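Long-range contacts in DegV domain-containing protein spr0652 (PDB 6CNG), which binds linoleic acid and probably other long-chain fatty acids, consistent with a role as the fatty-acid-binding subunit of a fatty acid kinase: residues I26-C31 / V48-Q53; S81-P86 / S286-E291; E144-V149 / R248-Q253. All blocks are in the same frame, centred on the assembly; numbering follows the deposited sequence.

Contact 1 (I26-C31 / V48-Q53); sequences IADSGC and VPLTIQ. With EIC (linoleic acid), chain C.
Val48 and Ile26 meet on neighbouring parallel strands, 23-28 and 43-54, in the mixed sheet of the DegV fold. The two side chains lie obliquely to each other and touch through two methyls, Ile26 CG2 and Val48 CG2, 3.6 Å apart. Next to this pair, Val48 N donates to Ala27 O at 2.7 Å. Ala27 O also takes a bond from Ser47 OG. Asp28 and Val48 form the parallel bridge. Their side chains lie on the same face of the sheet, where Tyr91 of helix 88-95 touches both.

Past this bridge the strand 23-28 ends in a type I turn from Asp28 to Cys31. Ser29 N makes only a weak bond to Val48 O. Asp28 OD1 accepts from Gly30 N in an Asx turn. Gly30 N meets OD1 on the anti side, 28° out of the carboxylate plane. OD2 is held by Ser113 OG and Ile106 N, which helps fix the carboxylate's rotation. The aliphatic CB of Asp28 lies against Leu50 CD1 at 3.7 Å.

Ser29 reaches across with its hydroxyl. Its OG sits between the backbone N and the carbonyl carbon (chi1 68°). There Ser29 OG accepts a nearly straight bond from Leu50 N, at 3.0 Å and 173°, and also bonds to Asp61. Leu50 joins the linoleic acid pocket: the Leu50 CD2 methyl is 3.4 Å from C2 of the lipid.

Contact 2 (S81-P86 / S286-E291); sequences SKSACP and SFYAEE. With EIC (linoleic acid), chain C.
Phe287 lays its ring against Ser81, with Phe287 CE1 approaching Ser81 CB at 3.7 Å, obliquely to the ring. CG of Phe287 is anti to the backbone N (chi1 174°), which carries the ring from helix 283-289 to segment 81-86. Ser81 O lies in the plane of the Phe287 ring at its edge, and also accepts a bond from Asn191. Met74 of helix 67-76 touches both Ser81 and Phe287.

Tyr288 lies beside Phe287. Phe287 CD2 sits over the centre of the Tyr288 ring, 3.5 Å above the plane. On the opposite face of the Tyr288 ring lies C5 of the bound linoleic acid. Tyr288 CB is 3.3 Å from C10 of the lipid, and Tyr288 CD2 is 3.5 Å from C7 of the lipid. The aromatic side chain therefore follows the lipid from near its first double bond back toward the acid group. CG of Tyr288 is anti to its carbonyl carbon (chi1 -83°), and the ring extends toward strand 82-84. At the far end Tyr288 OH meets Ser83 OG at 2.8 Å, a hydrogen bond in which either group could be the donor. Ser83 OG comes to the edge of the tyrosine ring, in its plane. The exact place of this OG is less certain, because it is modelled too close to the lipid carboxyl group. Tyr288 OH also has a weak bond from Arg193.

On the strand Ala84 N is 3.3 Å from O2 of the lipid, and Cys85 CB lies near O1. Ser111 OG also hydrogen-bonds the ligand. Ser83 and Ser111 correspond to predicted palmitate-binding residues, so this is the carboxyl end of the fatty-acid pocket of a DegV protein.

Contact 3 (E144-V149 / R248-Q253); sequences EVDLLV and RIVMAQ. With NA (sodium ion), chain D.
Helix 143-157 packs on strand 247-253 with segment axes 7.9 Å apart at their closest. Their N-to-C directions differ by 133°, so the helix runs obliquely against the strand. This is a helix laid on one face of the second mixed sheet of the DegV fold. The backbones come nearest at Leu147 and Val250, whose CA atoms are 6.7 Å apart.

Val250 points at the helix and divides its two methyls between two residues. Val250 CG2 meets Leu147 CD2 at 3.4 Å, tighter than usual for two carbons. The two side chains slide past each other in opposite directions. Val250 CG1 instead faces Asp146, lying 3.7 Å from Asp146 OD2 and about as close to Asp146 CB. These two side chains cross at about a right angle. The other carboxylate oxygen, OD1, accepts from Asp32 N, while Leu279 of strand 275-280 touches both Asp146 and Val250. Ala252 lies farther along the strand and comes only loosely near Asp146.

Leu147 CD2 also rests on Arg248 CB at 3.8 Å. The arginine runs extended from CG to NE, and its NH2 forms a salt bridge with Asp154 on the same helix. A water lies at the edge of the guanidinium group, in its plane, and joins NH1 to Leu147 O.

Glu144 points away from the strand. Its OE1 bonds to Ser140 OG. Glu144 OE2 binds the sodium ion at 2.7 Å, together with the backbone O atoms of Gln173 and Thr176 and a water 2.3 Å from the metal.

How the contacts relate
Contact 1 closes before the other two open, and contact 3 is nested in the long loop closed by contact 2. Contacts 1 and 2 have centres 10 Å apart and share a sheet. Strands 43-54 and 82-84 pair there antiparallel, with Thr51 beside Ala84 and Gln53 beside Lys82. Both touch the linoleic acid, so residues of both contacts help line the same fatty-acid pocket. Contact 3 joins helix 143-157 to strand 247-253 of the other sheet, its centre 16 Å from that of contact 1. Cys31 still packs on Val145 and Asp146. Contacts 2 and 3 do not touch; their nearest atoms are about 6 Å apart. Helix 143-157 thus packs against both the end of strand 23-28 and the other sheet.

Contact 1 (I26-C31 / V48-Q53)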
loop_
_atom_site.group_PDB
_atom_site.type_symbol
_atom_site.label_atom_id
_atom_site.label_comp_id
_atom_site.label_asym_id
_atom_site.label_seq_id
_atom_site.Cartn_x
_atom_site.Cartn_y
_atom_site.Cartn_z
ATOM N N ILE A 26 -1.517 3.960 12.712
ATOM C CA ILE A 26 -2.780 3.617 12.067
ATOM C C ILE A 26 -2.563 3.646 10.565
ATOM O O ILE A 26 -1.859 4.509 10.051
ATOM C CB ILE A 26 -3.900 4.595 12.466
ATOM C CG1 ILE A 26 -3.915 4.808 13.970
ATOM C CG2 ILE A 26 -5.229 4.059 11.998
ATOM C CD1 ILE A 26 -4.934 5.790 14.452
ATOM N N ALA A 27 -3.131 2.679 9.872
ATOM C CA ALA A 27 -3.068 2.662 8.423
ATOM C C ALA A 27 -4.384 2.129 7.890
ATOM O O ALA A 27 -5.062 1.367 8.560
ATOM C CB ALA A 27 -1.918 1.777 7.910
ATOM N N ASP A 28 -4.750 2.541 6.690
ATOM C CA ASP A 28 -5.897 1.905 6.053
ATOM C C ASP A 28 -5.470 0.595 5.365
ATOM O O ASP A 28 -4.289 0.250 5.306
ATOM C CB ASP A 28 -6.600 2.901 5.126
ATOM C CG ASP A 28 -5.731 3.366 3.967
ATOM O OD1 ASP A 28 -4.969 2.528 3.414
ATOM O OD2 ASP A 28 -5.836 4.557 3.589
ATOM N N SER A 29 -6.444 -0.148 4.832
ATOM C CA SER A 29 -6.159 -1.474 4.276
ATOM C C SER A 29 -5.492 -1.447 2.868
ATOM O O SER A 29 -5.356 -2.506 2.228
ATOM C CB SER A 29 -7.401 -2.357 4.366
ATOM O OG SER A 29 -8.418 -1.923 3.521
ATOM N N GLY A 30 -5.025 -0.281 2.413
ATOM C CA GLY A 30 -4.000 -0.205 1.396
ATOM C C GLY A 30 -2.626 -0.606 1.883
ATOM O O GLY A 30 -1.721 -0.772 1.061
ATOM N N CYS A 31 -2.454 -0.714 3.206
ATOM C CA CYS A 31 -1.314 -1.356 3.854
ATOM C C CYS A 31 -1.606 -2.841 4.000
ATOM O O CYS A 31 -2.707 -3.239 4.374
ATOM C CB CYS A 31 -1.098 -0.765 5.250
ATOM S SG CYS A 31 0.163 -1.529 6.303
ATOM N N VAL A 48 -7.338 0.135 9.434
ATOM C CA VAL A 48 -8.709 0.605 9.244
ATOM C C VAL A 48 -9.190 0.105 7.890
ATOM O O VAL A 48 -8.697 0.547 6.839
ATOM C CB VAL A 48 -8.797 2.129 9.362
ATOM C CG1 VAL A 48 -10.237 2.582 9.155
ATOM C CG2 VAL A 48 -8.238 2.573 10.682
ATOM N N PRO A 49 -10.166 -0.798 7.859
ATOM C CA PRO A 49 -10.529 -1.443 6.601
ATOM C C PRO A 49 -11.318 -0.542 5.668
ATOM O O PRO A 49 -12.200 0.212 6.074
ATOM C CB PRO A 49 -11.389 -2.620 7.068
ATOM C CG PRO A 49 -11.976 -2.152 8.302
ATOM C CD PRO A 49 -10.968 -1.317 8.979
ATOM N N LEU A 50 -10.989 -0.641 4.396
ATOM C CA LEU A 50 -11.922 -0.227 3.362
ATOM C C LEU A 50 -12.873 -1.381 3.071
ATOM O O LEU A 50 -12.695 -2.499 3.547
ATOM C CB LEU A 50 -11.177 0.201 2.092
ATOM C CG LEU A 50 -10.660 1.636 2.138
ATOM C CD1 LEU A 50 -9.368 1.747 2.896
ATOM C CD2 LEU A 50 -10.509 2.222 0.769
ATOM N N THR A 51 -13.875 -1.106 2.252
ATOM C CA THR A 51 -14.855 -2.112 1.899
ATOM C C THR A 51 -14.867 -2.309 0.399
ATOM O O THR A 51 -14.495 -1.421 -0.364
ATOM C CB THR A 51 -16.251 -1.710 2.349
ATOM O OG1 THR A 51 -16.601 -0.471 1.735
ATOM C CG2 THR A 51 -16.290 -1.551 3.838
ATOM N N ILE A 52 -15.298 -3.500 0.002
ATOM C CA ILE A 52 -15.497 -3.872 -1.390
ATOM C C ILE A 52 -16.891 -4.462 -1.518
ATOM O O ILE A 52 -17.202 -5.459 -0.869
ATOM C CB ILE A 52 -14.453 -4.898 -1.847
ATOM C CG1 ILE A 52 -13.057 -4.256 -1.813
ATOM C CG2 ILE A 52 -14.775 -5.396 -3.230
ATOM C CD1 ILE A 52 -11.966 -5.195 -1.434
ATOM N N GLN A 53 -17.722 -3.851 -2.339
ATOM C CA GLN A 53 -19.092 -4.301 -2.542
ATOM C C GLN A 53 -19.163 -5.134 -3.817
ATOM O O GLN A 53 -18.792 -4.653 -4.889
ATOM C CB GLN A 53 -20.008 -3.081 -2.647
ATOM C CG GLN A 53 -21.512 -3.390 -2.810
ATOM C CD GLN A 53 -22.274 -2.361 -3.683
ATOM O OE1 GLN A 53 -22.509 -2.578 -4.882
ATOM N NE2 GLN A 53 -22.663 -1.247 -3.073
HETATM C C1 EIC C . -11.635 3.567 -2.408
HETATM C C2 EIC C . -10.294 2.859 -2.561
HETATM C C3 EIC C . -9.668 3.023 -3.928
HETATM C C4 EIC C . -8.226 2.572 -3.935
HETATM C C5 EIC C . -7.559 2.827 -5.269
HETATM C C6 EIC C . -6.074 2.479 -5.245
HETATM C C7 EIC C . -5.793 0.971 -5.286
HETATM C C8 EIC C . -4.315 0.686 -5.094
HETATM C C9 EIC C . -4.136 -0.812 -5.020
HETATM C C10 EIC C . -3.799 -1.516 -6.079
HETATM C C11 EIC C . -3.584 -0.891 -7.450
HETATM C C12 EIC C . -2.277 -1.482 -7.961
HETATM C C13 EIC C . -1.276 -0.779 -8.447
HETATM C C14 EIC C . -1.332 0.727 -8.586
HETATM C C15 EIC C . -0.886 1.430 -7.306
HETATM C C16 EIC C . -0.935 2.937 -7.512
HETATM C C17 EIC C . -0.660 3.678 -6.237
HETATM C C18 EIC C . -0.765 5.166 -6.488
HETATM O O1 EIC C . -11.723 4.680 -1.821
HETATM O O2 EIC C . -12.665 3.024 -2.879
#

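Contact 2 (S81-P86 / S286-E291)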
loop_
_atom_site.group_PDB
_atom_site.type_symbol
_atom_site.label_atom_id
_atom_site.label_comp_id
_atom_site.label_asym_id
_atom_site.label_seq_id
_atom_site.Cartn_x
_atom_site.Cartn_y
_atom_site.Cartn_z
ATOM N N SER A 81 -17.693 -4.594 -9.448
ATOM C CA SER A 81 -17.544 -4.406 -8.012
ATOM C C SER A 81 -16.928 -3.030 -7.745
ATOM O O SER A 81 -16.281 -2.444 -8.610
ATOM C CB SER A 81 -16.685 -5.539 -7.432
ATOM O OG SER A 81 -17.275 -6.820 -7.653
ATOM N N LYS A 82 -17.116 -2.533 -6.517
ATOM C CA LYS A 82 -16.780 -1.167 -6.124
ATOM C C LYS A 82 -16.103 -1.133 -4.763
ATOM O O LYS A 82 -16.464 -1.894 -3.883
ATOM C CB LYS A 82 -18.073 -0.350 -6.032
ATOM C CG LYS A 82 -17.992 0.918 -5.169
ATOM C CD LYS A 82 -19.274 1.771 -5.256
ATOM C CE LYS A 82 -19.112 3.180 -4.658
ATOM N NZ LYS A 82 -17.715 3.504 -4.204
ATOM N N SER A 83 -15.146 -0.237 -4.569
ATOM C CA SER A 83 -14.556 -0.017 -3.250
ATOM C C SER A 83 -15.092 1.257 -2.587
ATOM O O SER A 83 -15.619 2.154 -3.247
ATOM C CB SER A 83 -13.039 0.055 -3.343
ATOM O OG SER A 83 -12.644 1.205 -4.002
ATOM N N ALA A 84 -14.960 1.313 -1.259
ATOM C CA ALA A 84 -15.301 2.508 -0.501
ATOM C C ALA A 84 -14.284 2.727 0.602
ATOM O O ALA A 84 -13.725 1.778 1.142
ATOM C CB ALA A 84 -16.673 2.409 0.165
ATOM N N CYS A 85 -14.086 3.979 0.946
ATOM C CA CYS A 85 -13.058 4.372 1.898
ATOM C C CYS A 85 -13.627 4.404 3.308
ATOM O O CYS A 85 -14.837 4.365 3.509
ATOM C CB CYS A 85 -12.499 5.744 1.514
ATOM S SG CYS A 85 -13.620 7.099 1.721
ATOM N N PRO A 86 -12.766 4.502 4.323
ATOM C CA PRO A 86 -13.261 4.554 5.692
ATOM C C PRO A 86 -13.941 5.864 6.017
ATOM O O PRO A 86 -13.599 6.933 5.506
ATOM C CB PRO A 86 -11.992 4.392 6.526
ATOM C CG PRO A 86 -11.027 3.795 5.599
ATOM C CD PRO A 86 -11.303 4.470 4.318
ATOM N N SER A 286 -5.553 -6.630 -3.291
ATOM C CA SER A 286 -5.844 -7.760 -4.174
ATOM C C SER A 286 -6.891 -7.377 -5.200
ATOM O O SER A 286 -6.792 -7.739 -6.366
ATOM C CB SER A 286 -6.325 -8.970 -3.370
ATOM O OG SER A 286 -5.412 -9.284 -2.343
ATOM N N PHE A 287 -7.891 -6.624 -4.776
ATOM C CA PHE A 287 -8.977 -6.272 -5.656
ATOM C C PHE A 287 -8.491 -5.440 -6.813
ATOM O O PHE A 287 -8.934 -5.625 -7.949
ATOM C CB PHE A 287 -9.983 -5.478 -4.837
ATOM C CG PHE A 287 -11.097 -4.920 -5.629
ATOM C CD1 PHE A 287 -11.983 -5.736 -6.270
ATOM C CD2 PHE A 287 -11.276 -3.572 -5.706
ATOM C CE1 PHE A 287 -13.013 -5.205 -6.987
ATOM C CE2 PHE A 287 -12.303 -3.051 -6.429
ATOM C CZ PHE A 287 -13.171 -3.856 -7.054
ATOM N N TYR A 288 -7.596 -4.517 -6.548
ATOM C CA TYR A 288 -7.171 -3.604 -7.590
ATOM C C TYR A 288 -5.949 -4.068 -8.338
ATOM O O TYR A 288 -5.829 -3.800 -9.535
ATOM C CB TYR A 288 -6.908 -2.255 -6.974
ATOM C CG TYR A 288 -8.150 -1.508 -6.841
ATOM C CD1 TYR A 288 -8.888 -1.184 -7.963
ATOM C CD2 TYR A 288 -8.602 -1.127 -5.623
ATOM C CE1 TYR A 288 -10.025 -0.486 -7.866
ATOM C CE2 TYR A 288 -9.756 -0.411 -5.508
ATOM C CZ TYR A 288 -10.474 -0.092 -6.638
ATOM O OH TYR A 288 -11.649 0.628 -6.552
ATOM N N ALA A 289 -5.032 -4.734 -7.678
ATOM C CA ALA A 289 -3.884 -5.258 -8.406
ATOM C C ALA A 289 -4.233 -6.515 -9.177
ATOM O O ALA A 289 -3.601 -6.807 -10.199
ATOM C CB ALA A 289 -2.738 -5.544 -7.441
ATOM N N GLU A 290 -5.220 -7.264 -8.677
ATOM C CA GLU A 290 -5.779 -8.441 -9.322
ATOM C C GLU A 290 -4.794 -9.590 -9.398
ATOM O O GLU A 290 -3.670 -9.507 -8.901
ATOM C CB GLU A 290 -6.321 -8.082 -10.706
ATOM C CG GLU A 290 -7.439 -7.030 -10.654
ATOM C CD GLU A 290 -8.387 -7.101 -11.841
ATOM O OE1 GLU A 290 -8.924 -8.190 -12.134
ATOM O OE2 GLU A 290 -8.595 -6.066 -12.487
ATOM N N GLU A 291 -5.227 -10.678 -9.999
ATOM C CA GLU A 291 -4.449 -11.899 -9.938
ATOM C C GLU A 291 -3.164 -11.747 -10.722
ATOM O O GLU A 291 -3.154 -11.236 -11.843
ATOM C CB GLU A 291 -5.285 -13.052 -10.454
ATOM C CG GLU A 291 -6.512 -13.312 -9.599
ATOM C CD GLU A 291 -6.163 -13.820 -8.237
ATOM O OE1 GLU A 291 -7.003 -13.681 -7.332
ATOM O OE2 GLU A 291 -5.053 -14.354 -8.062
HETATM C C1 EIC C . -11.635 3.567 -2.408
HETATM C C2 EIC C . -10.294 2.859 -2.561
HETATM C C3 EIC C . -9.668 3.023 -3.928
HETATM C C4 EIC C . -8.226 2.572 -3.935
HETATM C C5 EIC C . -7.559 2.827 -5.269
HETATM C C6 EIC C . -6.074 2.479 -5.245
HETATM C C7 EIC C . -5.793 0.971 -5.286
HETATM C C8 EIC C . -4.315 0.686 -5.094
HETATM C C9 EIC C . -4.136 -0.812 -5.020
HETATM C C10 EIC C . -3.799 -1.516 -6.079
HETATM C C11 EIC C . -3.584 -0.891 -7.450
HETATM C C12 EIC C . -2.277 -1.482 -7.961
HETATM C C13 EIC C . -1.276 -0.779 -8.447
HETATM C C14 EIC C . -1.332 0.727 -8.586
HETATM C C15 EIC C . -0.886 1.430 -7.306
HETATM C C16 EIC C . -0.935 2.937 -7.512
HETATM C C17 EIC C . -0.660 3.678 -6.237
HETATM C C18 EIC C . -0.765 5.166 -6.488
HETATM O O1 EIC C . -11.723 4.680 -1.821
HETATM O O2 EIC C . -12.665 3.024 -2.879
#

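Contact 3 (E144-V149 / R248-Q253)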
loop_
_atom_site.group_PDB
_atom_site.type_symbol
_atom_site.label_atom_id
_atom_site.label_comp_id
_atom_site.label_asym_id
_atom_site.label_seq_id
_atom_site.Cartn_x
_atom_site.Cartn_y
_atom_site.Cartn_z
ATOM N N GLU A 144 4.952 0.134 -0.482
ATOM C CA GLU A 144 5.534 1.394 -0.039
ATOM C C GLU A 144 4.902 1.869 1.256
ATOM O O GLU A 144 5.594 2.366 2.145
ATOM C CB GLU A 144 5.413 2.468 -1.119
ATOM C CG GLU A 144 6.398 3.565 -0.862
ATOM C CD GLU A 144 6.210 4.815 -1.682
ATOM O OE1 GLU A 144 5.519 4.764 -2.707
ATOM O OE2 GLU A 144 6.779 5.864 -1.295
ATOM N N VAL A 145 3.585 1.723 1.381
ATOM C CA VAL A 145 2.935 2.002 2.654
ATOM C C VAL A 145 3.472 1.078 3.730
ATOM O O VAL A 145 3.682 1.477 4.874
ATOM C CB VAL A 145 1.411 1.881 2.505
ATOM C CG1 VAL A 145 0.765 1.979 3.825
ATOM C CG2 VAL A 145 0.873 2.964 1.596
ATOM N N ASP A 146 3.687 -0.178 3.390
ATOM C CA ASP A 146 4.247 -1.094 4.362
ATOM C C ASP A 146 5.594 -0.608 4.871
ATOM O O ASP A 146 5.855 -0.641 6.070
ATOM C CB ASP A 146 4.355 -2.452 3.702
ATOM C CG ASP A 146 3.003 -2.965 3.215
ATOM O OD1 ASP A 146 1.976 -2.478 3.713
ATOM O OD2 ASP A 146 2.951 -3.852 2.335
ATOM N N LEU A 147 6.473 -0.170 3.967
ATOM C CA LEU A 147 7.757 0.368 4.385
ATOM C C LEU A 147 7.594 1.563 5.301
ATOM O O LEU A 147 8.342 1.725 6.270
ATOM C CB LEU A 147 8.538 0.793 3.161
ATOM C CG LEU A 147 9.255 -0.309 2.384
ATOM C CD1 LEU A 147 9.931 0.288 1.180
ATOM C CD2 LEU A 147 10.241 -1.051 3.266
ATOM N N LEU A 148 6.652 2.436 4.990
ATOM C CA LEU A 148 6.475 3.613 5.823
ATOM C C LEU A 148 6.072 3.220 7.222
ATOM O O LEU A 148 6.524 3.808 8.199
ATOM C CB LEU A 148 5.396 4.510 5.252
ATOM C CG LEU A 148 5.681 5.162 3.918
ATOM C CD1 LEU A 148 4.508 6.016 3.549
ATOM C CD2 LEU A 148 6.908 5.990 3.976
ATOM N N VAL A 149 5.194 2.240 7.334
ATOM C CA VAL A 149 4.750 1.802 8.645
ATOM C C VAL A 149 5.876 1.127 9.407
ATOM O O VAL A 149 6.062 1.358 10.602
ATOM C CB VAL A 149 3.522 0.908 8.447
ATOM C CG1 VAL A 149 3.382 -0.034 9.571
ATOM C CG2 VAL A 149 2.317 1.791 8.316
ATOM N N ARG A 248 15.838 -1.565 1.613
ATOM C CA ARG A 248 14.693 -2.414 1.886
ATOM C C ARG A 248 13.750 -2.455 0.694
ATOM O O ARG A 248 13.558 -1.462 -0.006
ATOM C CB ARG A 248 13.914 -1.904 3.087
ATOM C CG ARG A 248 14.623 -2.023 4.406
ATOM C CD ARG A 248 13.767 -1.446 5.517
ATOM N NE ARG A 248 14.486 -1.478 6.771
ATOM C CZ ARG A 248 14.088 -0.878 7.872
ATOM N NH1 ARG A 248 12.963 -0.192 7.884
ATOM N NH2 ARG A 248 14.835 -0.965 8.960
ATOM N N ILE A 249 13.177 -3.630 0.469
ATOM C CA ILE A 249 12.080 -3.827 -0.462
ATOM C C ILE A 249 10.977 -4.592 0.242
ATOM O O ILE A 249 11.246 -5.506 1.022
ATOM C CB ILE A 249 12.538 -4.628 -1.680
ATOM C CG1 ILE A 249 13.636 -3.896 -2.434
ATOM C CG2 ILE A 249 11.383 -4.884 -2.581
ATOM C CD1 ILE A 249 14.175 -4.690 -3.574
ATOM N N VAL A 250 9.736 -4.215 -0.052
ATOM C CA VAL A 250 8.526 -4.944 0.346
ATOM C C VAL A 250 7.727 -5.225 -0.922
ATOM O O VAL A 250 7.244 -4.300 -1.576
ATOM C CB VAL A 250 7.684 -4.158 1.347
ATOM C CG1 VAL A 250 6.452 -4.907 1.650
ATOM C CG2 VAL A 250 8.469 -3.928 2.595
ATOM N N MET A 251 7.597 -6.493 -1.273
ATOM C CA MET A 251 6.811 -6.925 -2.423
ATOM C C MET A 251 5.466 -7.453 -1.923
ATOM O O MET A 251 5.378 -8.574 -1.421
ATOM C CB MET A 251 7.530 -8.042 -3.175
ATOM C CG MET A 251 8.866 -7.708 -3.769
ATOM S SD MET A 251 9.620 -9.116 -4.591
ATOM C CE MET A 251 11.220 -8.489 -5.006
ATOM N N ALA A 252 4.418 -6.658 -2.081
ATOM C CA ALA A 252 3.048 -7.121 -1.873
ATOM C C ALA A 252 2.522 -7.740 -3.162
ATOM O O ALA A 252 2.491 -7.085 -4.198
ATOM C CB ALA A 252 2.177 -5.942 -1.460
ATOM N N GLN A 253 2.081 -8.989 -3.097
ATOM C CA GLN A 253 1.713 -9.718 -4.294
ATOM C C GLN A 253 0.411 -10.494 -4.099
ATOM O O GLN A 253 0.053 -10.874 -2.983
ATOM C CB GLN A 253 2.821 -10.680 -4.719
ATOM C CG GLN A 253 3.301 -11.601 -3.643
ATOM C CD GLN A 253 2.437 -12.823 -3.491
ATOM O OE1 GLN A 253 1.883 -13.308 -4.448
ATOM N NE2 GLN A 253 2.326 -13.330 -2.272
HETATM NA NA NA D . 7.654 8.284 -2.035
HETATM O O HOH W 1 11.135 0.813 6.363
HETATM O O HOH W 2 5.599 9.159 -1.684
#